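Local coordinates for protein cruciferin (Brassica napus, PDB 3KGL) that probably serves as a seed storage protein, laying down a nutrient reserve as 11S globulin subunits that each carry two cupin domains, at residues N290-S295 with L304-T309; G328-N333 with T447-S452; L348-G353 with E393-I398. One frame throughout, in Å; residues are numbered along the deposited sequence.

Contact 1. Residues N290-S295 with L304-T309; sequences NLDDPS and LGYIST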
loop_
_atom_site.group_PDB
_atom_site.type_symbol
_atom_site.label_atom_id
_atom_site.label_comp_id
_atom_site.label_asym_id
_atom_site.label_seq_id
_atom_site.Cartn_x
_atom_site.Cartn_y
_atom_site.Cartn_z
ATOM N N ASN A 290 20.779 17.781 -10.135
ATOM C CA ASN A 290 20.349 18.940 -10.924
ATOM C C ASN A 290 19.767 18.604 -12.299
ATOM O O ASN A 290 20.449 18.048 -13.163
ATOM C CB ASN A 290 21.458 19.992 -11.039
ATOM C CG ASN A 290 20.951 21.304 -11.604
ATOM O OD1 ASN A 290 20.679 21.410 -12.805
ATOM N ND2 ASN A 290 20.810 22.316 -10.737
ATOM N N LEU A 291 18.499 18.964 -12.486
ATOM C CA LEU A 291 17.752 18.598 -13.680
ATOM C C LEU A 291 17.911 19.613 -14.803
ATOM O O LEU A 291 17.523 19.347 -15.940
ATOM C CB LEU A 291 16.274 18.414 -13.338
ATOM C CG LEU A 291 15.953 17.093 -12.658
ATOM C CD1 LEU A 291 14.462 16.937 -12.504
ATOM C CD2 LEU A 291 16.546 15.972 -13.484
ATOM N N ASP A 292 18.479 20.776 -14.486
ATOM C CA ASP A 292 18.812 21.769 -15.509
ATOM C C ASP A 292 20.119 21.430 -16.239
ATOM O O ASP A 292 20.644 22.239 -17.003
ATOM C CB ASP A 292 18.890 23.163 -14.898
ATOM C CG ASP A 292 17.528 23.798 -14.735
ATOM O OD1 ASP A 292 16.572 23.306 -15.374
ATOM O OD2 ASP A 292 17.418 24.788 -13.977
ATOM N N ASP A 293 20.621 20.220 -15.995
ATOM C CA ASP A 293 21.834 19.709 -16.629
ATOM C C ASP A 293 21.477 18.813 -17.814
ATOM O O ASP A 293 21.127 17.640 -17.630
ATOM C CB ASP A 293 22.653 18.910 -15.613
ATOM C CG ASP A 293 24.131 18.865 -15.953
ATOM O OD1 ASP A 293 24.476 18.771 -17.158
ATOM O OD2 ASP A 293 24.943 18.921 -15.001
ATOM N N PRO A 294 21.557 19.372 -19.034
ATOM C CA PRO A 294 21.253 18.727 -20.321
ATOM C C PRO A 294 22.173 17.560 -20.705
ATOM O O PRO A 294 21.828 16.804 -21.614
ATOM C CB PRO A 294 21.423 19.867 -21.327
ATOM C CG PRO A 294 21.215 21.092 -20.544
ATOM C CD PRO A 294 21.800 20.811 -19.200
ATOM N N SER A 295 23.318 17.424 -20.044
ATOM C CA SER A 295 24.214 16.305 -20.300
ATOM C C SER A 295 23.608 15.038 -19.713
ATOM O O SER A 295 24.063 13.930 -19.992
ATOM C CB SER A 295 25.589 16.565 -19.688
ATOM O OG SER A 295 26.217 17.678 -20.302
ATOM N N LEU A 304 15.011 22.512 -30.410
ATOM C CA LEU A 304 13.700 22.378 -29.761
ATOM C C LEU A 304 13.707 22.472 -28.234
ATOM O O LEU A 304 12.841 23.126 -27.657
ATOM C CB LEU A 304 13.060 21.051 -30.158
ATOM C CG LEU A 304 11.969 21.104 -31.213
ATOM C CD1 LEU A 304 11.916 22.491 -31.802
ATOM C CD2 LEU A 304 12.227 20.046 -32.278
ATOM N N GLY A 305 14.653 21.795 -27.583
ATOM C CA GLY A 305 14.762 21.821 -26.131
ATOM C C GLY A 305 15.149 20.471 -25.554
ATOM O O GLY A 305 15.556 19.592 -26.302
ATOM N N TYR A 306 15.038 20.299 -24.234
ATOM C CA TYR A 306 15.288 18.982 -23.622
ATOM C C TYR A 306 14.222 18.521 -22.653
ATOM O O TYR A 306 13.388 19.299 -22.200
ATOM C CB TYR A 306 16.642 18.921 -22.904
ATOM C CG TYR A 306 16.771 19.842 -21.720
ATOM C CD1 TYR A 306 16.979 19.339 -20.437
ATOM C CD2 TYR A 306 16.696 21.225 -21.883
ATOM C CE1 TYR A 306 17.106 20.199 -19.338
ATOM C CE2 TYR A 306 16.824 22.090 -20.803
ATOM C CZ TYR A 306 17.029 21.579 -19.531
ATOM O OH TYR A 306 17.156 22.456 -18.468
ATOM N N ILE A 307 14.265 17.229 -22.344
ATOM C CA ILE A 307 13.560 16.687 -21.191
ATOM C C ILE A 307 14.501 15.806 -20.403
ATOM O O ILE A 307 15.081 14.869 -20.947
ATOM C CB ILE A 307 12.366 15.850 -21.584
ATOM C CG1 ILE A 307 11.309 16.741 -22.236
ATOM C CG2 ILE A 307 11.816 15.167 -20.345
ATOM C CD1 ILE A 307 10.269 15.992 -23.006
ATOM N N SER A 308 14.656 16.113 -19.124
ATOM C CA SER A 308 15.555 15.358 -18.274
ATOM C C SER A 308 14.693 14.614 -17.269
ATOM O O SER A 308 13.538 14.977 -17.055
ATOM C CB SER A 308 16.513 16.306 -17.564
ATOM O OG SER A 308 17.840 15.822 -17.612
ATOM N N THR A 309 15.236 13.578 -16.646
ATOM C CA THR A 309 14.410 12.742 -15.789
ATOM C C THR A 309 15.137 12.133 -14.611
ATOM O O THR A 309 16.264 11.668 -14.753
ATOM C CB THR A 309 13.787 11.604 -16.596
ATOM O OG1 THR A 309 12.547 12.052 -17.156
ATOM C CG2 THR A 309 13.515 10.419 -15.709
#
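Pro294 and Tyr306 make the apolar part of this contact, in which the loop between strands 288-290 and 297-301 folds back over strand 305-310. Pro294 CG stands above the centre of the phenol ring, 4.3 Å from its plane, so the proline ring covers one face. Tyr300 of the intervening strand packs on both Pro294 and Tyr306. At a separate point farther along the strand, Leu291 CD2 lies 4.1 Å from Ser308 CB.

The polar contacts gather at the rim and tip of the same ring. Leu291 O sits at the edge, in the ring plane, 3.5 Å from Tyr306 CE1. At the tip, Tyr306 OH gives a weak hydrogen bond of 3.3 Å to Asp292 OD1, the carboxylate turned 71° against the ring. Tyr306 CG lies between the backbone N and the carbonyl carbon (chi1 64°), which starts the ring off toward the loop. Asp292 OD1 has a stronger partner in Arg327 NE, with which it forms a salt bridge.

Within this contact the tyrosine ring is thus probably held more by packing than by its weak hydroxyl bond. That hydroxyl adds a second, weak donor to a carboxylate already paired with arginine, whose charge probably helps keep Asp292 ionised.

Contact 2. Residues G328-N333 with T447-S452; sequences GSIRQN and TTLTHS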
loop_
_atom_site.group_PDB
_atom_site.type_symbol
_atom_site.label_atom_id
_atom_site.label_comp_id
_atom_site.label_asym_id
_atom_site.label_seq_id
_atom_site.Cartn_x
_atom_site.Cartn_y
_atom_site.Cartn_z
ATOM N N GLY A 328 11.637 19.875 -18.012
ATOM C CA GLY A 328 11.697 20.165 -19.434
ATOM C C GLY A 328 11.762 21.643 -19.789
ATOM O O GLY A 328 11.089 22.489 -19.178
ATOM N N SER A 329 12.593 21.944 -20.784
ATOM C CA SER A 329 12.685 23.275 -21.388
ATOM C C SER A 329 12.461 23.182 -22.885
ATOM O O SER A 329 13.263 22.565 -23.585
ATOM C CB SER A 329 14.076 23.868 -21.180
ATOM O OG SER A 329 14.051 24.947 -20.273
ATOM N N ILE A 330 11.399 23.804 -23.384
ATOM C CA ILE A 330 11.183 23.870 -24.830
ATOM C C ILE A 330 11.019 25.302 -25.346
ATOM O O ILE A 330 10.696 26.214 -24.596
ATOM C CB ILE A 330 10.023 22.958 -25.282
ATOM C CG1 ILE A 330 8.674 23.476 -24.794
ATOM C CG2 ILE A 330 10.230 21.555 -24.747
ATOM C CD1 ILE A 330 7.614 22.402 -24.787
ATOM N N ARG A 331 11.266 25.500 -26.632
ATOM C CA ARG A 331 11.212 26.839 -27.202
ATOM C C ARG A 331 9.908 27.040 -27.946
ATOM O O ARG A 331 9.328 26.088 -28.453
ATOM C CB ARG A 331 12.398 27.072 -28.135
ATOM C CG ARG A 331 13.698 26.446 -27.644
ATOM C CD ARG A 331 14.881 27.257 -28.099
ATOM N NE ARG A 331 14.695 28.651 -27.718
ATOM C CZ ARG A 331 15.585 29.602 -27.953
ATOM N NH1 ARG A 331 16.718 29.295 -28.566
ATOM N NH2 ARG A 331 15.346 30.850 -27.578
ATOM N N GLN A 332 9.450 28.285 -27.993
ATOM C CA GLN A 332 8.175 28.634 -28.612
ATOM C C GLN A 332 7.795 27.707 -29.764
ATOM O O GLN A 332 8.602 27.428 -30.654
ATOM C CB GLN A 332 8.199 30.090 -29.084
ATOM C CG GLN A 332 6.896 30.584 -29.711
ATOM C CD GLN A 332 6.769 32.099 -29.668
ATOM O OE1 GLN A 332 7.751 32.824 -29.845
ATOM N NE2 GLN A 332 5.553 32.586 -29.429
ATOM N N ASN A 333 6.559 27.224 -29.722
ATOM C CA ASN A 333 6.002 26.397 -30.793
ATOM C C ASN A 333 6.499 24.956 -30.842
ATOM O O ASN A 333 6.060 24.178 -31.690
ATOM C CB ASN A 333 6.176 27.074 -32.154
ATOM C CG ASN A 333 5.125 28.133 -32.412
ATOM O OD1 ASN A 333 3.953 27.962 -32.066
ATOM N ND2 ASN A 333 5.538 29.237 -33.024
ATOM N N THR A 447 10.410 11.241 -31.505
ATOM C CA THR A 447 9.961 10.359 -30.435
ATOM C C THR A 447 9.045 11.053 -29.432
ATOM O O THR A 447 7.957 10.552 -29.095
ATOM C CB THR A 447 11.175 9.774 -29.694
ATOM O OG1 THR A 447 11.607 8.589 -30.371
ATOM C CG2 THR A 447 10.827 9.432 -28.252
ATOM N N THR A 448 9.505 12.213 -28.973
ATOM C CA THR A 448 8.857 12.937 -27.896
ATOM C C THR A 448 8.684 14.429 -28.232
ATOM O O THR A 448 7.567 14.953 -28.178
ATOM C CB THR A 448 9.650 12.758 -26.584
ATOM O OG1 THR A 448 9.356 11.474 -26.016
ATOM C CG2 THR A 448 9.292 13.841 -25.586
ATOM N N LEU A 449 9.788 15.096 -28.581
ATOM C CA LEU A 449 9.779 16.517 -28.963
ATOM C C LEU A 449 9.604 16.722 -30.466
ATOM O O LEU A 449 10.026 15.888 -31.265
ATOM C CB LEU A 449 11.081 17.202 -28.535
ATOM C CG LEU A 449 11.131 17.884 -27.175
ATOM C CD1 LEU A 449 12.324 18.823 -27.123
ATOM C CD2 LEU A 449 9.845 18.646 -26.949
ATOM N N THR A 450 8.996 17.843 -30.850
ATOM C CA THR A 450 8.885 18.200 -32.263
ATOM C C THR A 450 8.556 19.684 -32.477
ATOM O O THR A 450 8.165 20.382 -31.542
ATOM C CB THR A 450 7.851 17.317 -32.972
ATOM O OG1 THR A 450 7.824 17.646 -34.366
ATOM C CG2 THR A 450 6.488 17.525 -32.375
ATOM N N HIS A 451 8.720 20.165 -33.707
ATOM C CA HIS A 451 8.323 21.536 -34.042
ATOM C C HIS A 451 6.917 21.562 -34.636
ATOM O O HIS A 451 6.496 20.593 -35.259
ATOM C CB HIS A 451 9.317 22.175 -35.022
ATOM C CG HIS A 451 9.273 23.674 -35.032
ATOM N ND1 HIS A 451 10.025 24.447 -34.172
ATOM C CD2 HIS A 451 8.559 24.542 -35.789
ATOM C CE1 HIS A 451 9.779 25.726 -34.401
ATOM N NE2 HIS A 451 8.894 25.811 -35.379
ATOM N N SER A 452 6.191 22.662 -34.433
ATOM C CA SER A 452 4.898 22.863 -35.105
ATOM C C SER A 452 4.514 24.342 -35.230
ATOM O O SER A 452 5.353 25.187 -35.552
ATOM C CB SER A 452 3.773 22.065 -34.426
ATOM O OG SER A 452 3.253 22.724 -33.282
HETATM O O HOH W 1 8.247 29.090 -34.875
#
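Asn333 and Ser452 are joined by the one direct hydrogen bond of this contact, from Ser452 N to Asn333 O. It spans 3.1 Å and is bent, with 138° at the hydrogen and the donor tilted 27° from the carbonyl plane. Ser452 OG also lies 3.5 Å from Asn333 O, without forming a hydrogen bond.

The side chain of Asn333 reaches across from this point. Its CB packs 4.0 Å from Ser452 O and 4.4 Å from His451 NE2, approaching the imidazole obliquely. Beyond CG the amide divides its work. OD1 accepts a hydrogen bond from Arg389 NE on strand 385-390, whereas ND2 donates to a water 3.3 Å away. That water also lies 3.4 Å from His451 NE2, in a weak bond, and so bridges the amide to the imidazole. Both polar ends of the amide are thus engaged, which would fix the way it is flipped.

Farther back along the strands the contact turns apolar. Ile330 CG2 meets Leu449 CD2 at 3.7 Å, the two side chains crossing obliquely. With chi1 of Ile330 at 69°, CG2 is left anti to the carbonyl carbon, beside the backbone N, and this is the branch that meets the leucine.

Leu304, just ahead of strand 305-310, packs on Leu449 and His451. Ile330 rests also on Val336, Phe395 and Trp397. Strand 449-451 pairs antiparallel with strand 334-341, so the contact brings the C-terminal end of the modelled chain against the turn that links strands 324-331 and 334-341 of the second cupin domain. At the subunit boundary Ser452 packs on Lys230, in helix 225-232 of a neighbouring subunit.

Contact 3. Residues L348-G353 with E393-I398; sequences LYVTDG and EQFRWI
A classic beta bulge, in which Thr351 and Asp352 both face Arg396, interrupts the pairing of antiparallel strands 346-352 and 394-401 in the second cupin domain. Before it the ladder is regular: Tyr349 and Ile398 form a hydrogen-bonded pair, with Ile398 N 2.8 Å from Tyr349 O. At the bulge Arg396 O accepts from Thr351 N (2.9 Å) and Asp352 N (3.2 Å), both arriving from the same face of its plane. Arg396 N returns a bond to Asp352 O.

The side chains of Asp352 and Arg396 lie alongside each other, pointing the same way, with Asp352 CB 3.7 Å from Arg396 CG. The arginine chain bends at chi3 (-53°), which places NE within reach of the carboxylate. Arg396 NE closes a salt bridge to Asp352 OD2 of 3.2 Å, nearly straight at 171°. The oxygen lies in the guanidinium plane, yet is itself met from above the carboxylate plane. Arg396 NH2 bonds to Ser329 OG on the adjoining strand. An alanine in place of Arg396 would probably leave the Asp352 carboxylate without its salt-bridge mate and Ser329 OG without this donor.

Val350 and Trp397 point to the opposite face of the sheet. Val350 CG1 touches Phe395 CE1 at 3.7 Å, the side chains crossing at about a right angle, and Leu348 CD1 meets Trp397 CD1 at 3.6 Å.

Backbone bonds thus hold the pair from Tyr349 to Asp352, while at the bulge a single carbonyl grips two N-H groups. The ion pair with Asp352 probably eases the repulsion between Arg396 NH1 and the nearby Arg327 NH2.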
loop_
_atom_site.group_PDB
_atom_site.type_symbol
_atom_site.label_atom_id
_atom_site.label_comp_id
_atom_site.label_asym_id
_atom_site.label_seq_id
_atom_site.Cartn_x
_atom_site.Cartn_y
_atom_site.Cartn_z
ATOM N N LEU A 348 2.024 18.825 -12.537
ATOM C CA LEU A 348 2.850 19.633 -13.427
ATOM C C LEU A 348 2.913 21.075 -12.972
ATOM O O LEU A 348 1.885 21.710 -12.707
ATOM C CB LEU A 348 2.310 19.573 -14.850
ATOM C CG LEU A 348 3.039 20.431 -15.881
ATOM C CD1 LEU A 348 2.896 19.816 -17.261
ATOM C CD2 LEU A 348 2.521 21.855 -15.890
ATOM N N TYR A 349 4.126 21.600 -12.904
ATOM C CA TYR A 349 4.325 22.969 -12.454
ATOM C C TYR A 349 5.107 23.734 -13.508
ATOM O O TYR A 349 6.131 23.256 -14.003
ATOM C CB TYR A 349 5.044 22.972 -11.100
ATOM C CG TYR A 349 5.349 24.324 -10.491
ATOM C CD1 TYR A 349 4.415 24.991 -9.710
ATOM C CD2 TYR A 349 6.600 24.909 -10.657
ATOM C CE1 TYR A 349 4.710 26.229 -9.134
ATOM C CE2 TYR A 349 6.907 26.137 -10.090
ATOM C CZ TYR A 349 5.963 26.791 -9.327
ATOM O OH TYR A 349 6.290 28.005 -8.768
ATOM N N VAL A 350 4.598 24.909 -13.871
ATOM C CA VAL A 350 5.275 25.773 -14.819
ATOM C C VAL A 350 6.236 26.667 -14.045
ATOM O O VAL A 350 5.839 27.317 -13.080
ATOM C CB VAL A 350 4.253 26.630 -15.570
ATOM C CG1 VAL A 350 4.941 27.542 -16.593
ATOM C CG2 VAL A 350 3.249 25.734 -16.236
ATOM N N THR A 351 7.506 26.684 -14.438
ATOM C CA THR A 351 8.470 27.551 -13.772
ATOM C C THR A 351 8.767 28.772 -14.625
ATOM O O THR A 351 9.286 29.764 -14.126
ATOM C CB THR A 351 9.797 26.825 -13.417
ATOM O OG1 THR A 351 10.457 26.373 -14.607
ATOM C CG2 THR A 351 9.537 25.649 -12.508
ATOM N N ASP A 352 8.417 28.704 -15.907
ATOM C CA ASP A 352 8.775 29.759 -16.846
ATOM C C ASP A 352 7.915 29.746 -18.101
ATOM O O ASP A 352 7.862 28.752 -18.827
ATOM C CB ASP A 352 10.243 29.617 -17.249
ATOM C CG ASP A 352 11.194 29.924 -16.112
ATOM O OD1 ASP A 352 11.165 31.087 -15.646
ATOM O OD2 ASP A 352 11.963 29.013 -15.694
ATOM N N GLY A 353 7.247 30.862 -18.363
ATOM C CA GLY A 353 6.506 30.997 -19.596
ATOM C C GLY A 353 5.163 30.293 -19.663
ATOM O O GLY A 353 4.510 30.015 -18.653
ATOM N N GLU A 393 8.290 32.519 -25.283
ATOM C CA GLU A 393 9.564 32.318 -25.958
ATOM C C GLU A 393 10.165 30.957 -25.632
ATOM O O GLU A 393 10.482 30.178 -26.532
ATOM C CB GLU A 393 10.534 33.447 -25.654
ATOM C CG GLU A 393 10.567 34.502 -26.735
ATOM C CD GLU A 393 11.981 34.942 -27.040
ATOM O OE1 GLU A 393 12.223 35.433 -28.165
ATOM O OE2 GLU A 393 12.854 34.777 -26.154
ATOM N N GLN A 394 10.319 30.655 -24.351
ATOM C CA GLN A 394 10.555 29.264 -23.990
ATOM C C GLN A 394 9.719 28.816 -22.797
ATOM O O GLN A 394 9.465 29.582 -21.864
ATOM C CB GLN A 394 12.038 28.961 -23.804
ATOM C CG GLN A 394 12.587 29.194 -22.413
ATOM C CD GLN A 394 14.036 28.736 -22.310
ATOM O OE1 GLN A 394 14.473 27.833 -23.047
ATOM N NE2 GLN A 394 14.792 29.360 -21.405
ATOM N N PHE A 395 9.273 27.568 -22.873
ATOM C CA PHE A 395 8.442 26.944 -21.851
ATOM C C PHE A 395 9.297 26.045 -20.969
ATOM O O PHE A 395 10.057 25.224 -21.472
ATOM C CB PHE A 395 7.359 26.101 -22.525
ATOM C CG PHE A 395 6.369 25.518 -21.573
ATOM C CD1 PHE A 395 5.667 26.336 -20.699
ATOM C CD2 PHE A 395 6.126 24.158 -21.553
ATOM C CE1 PHE A 395 4.738 25.801 -19.812
ATOM C CE2 PHE A 395 5.202 23.623 -20.667
ATOM C CZ PHE A 395 4.509 24.449 -19.792
ATOM N N ARG A 396 9.192 26.195 -19.654
ATOM C CA ARG A 396 9.927 25.308 -18.759
ATOM C C ARG A 396 9.075 24.907 -17.580
ATOM O O ARG A 396 8.337 25.718 -17.023
ATOM C CB ARG A 396 11.221 25.951 -18.289
ATOM C CG ARG A 396 11.777 26.884 -19.304
ATOM C CD ARG A 396 13.257 27.015 -19.184
ATOM N NE ARG A 396 13.694 27.353 -17.842
ATOM C CZ ARG A 396 14.880 27.001 -17.372
ATOM N NH1 ARG A 396 15.239 27.340 -16.136
ATOM N NH2 ARG A 396 15.699 26.293 -18.150
ATOM N N TRP A 397 9.186 23.645 -17.200
ATOM C CA TRP A 397 8.263 23.089 -16.236
ATOM C C TRP A 397 8.894 21.921 -15.510
ATOM O O TRP A 397 9.937 21.414 -15.916
ATOM C CB TRP A 397 6.969 22.660 -16.944
ATOM C CG TRP A 397 7.033 21.340 -17.717
ATOM C CD1 TRP A 397 6.492 20.154 -17.336
ATOM C CD2 TRP A 397 7.648 21.100 -18.993
ATOM N NE1 TRP A 397 6.735 19.193 -18.273
ATOM C CE2 TRP A 397 7.440 19.748 -19.305
ATOM C CE3 TRP A 397 8.353 21.897 -19.898
ATOM C CZ2 TRP A 397 7.909 19.171 -20.482
ATOM C CZ3 TRP A 397 8.813 21.327 -21.067
ATOM C CH2 TRP A 397 8.588 19.976 -21.349
ATOM N N ILE A 398 8.254 21.502 -14.429
ATOM C CA ILE A 398 8.703 20.348 -13.672
ATOM C C ILE A 398 7.478 19.456 -13.389
ATOM O O ILE A 398 6.474 19.944 -12.876
ATOM C CB ILE A 398 9.447 20.815 -12.375
ATOM C CG1 ILE A 398 10.720 19.998 -12.131
ATOM C CG2 ILE A 398 8.529 20.839 -11.169
ATOM C CD1 ILE A 398 10.546 18.484 -12.184
#

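All three contacts reach one antiparallel sheet of the second cupin domain, in which strands 305-310, 324-331, 394-401 and 346-352 follow one another. Their centres lie 12 to 13 Å apart. Contact 1 passes to contact 2 through backbone pairing, Tyr306 N standing 3.0 Å from Ser329 O, and Ile330 pairs in turn with Phe395 of contact 3. Arg396 also faces contact 1 directly: its NH1 makes a long, weak ion pair of 4.0 Å with Asp292 OD2. Toward the C-terminus, contact 2 approaches a neighbouring subunit, and a sulfate, probably from the crystallisation liquor, lies about 5 Å from the Ser452 side chain.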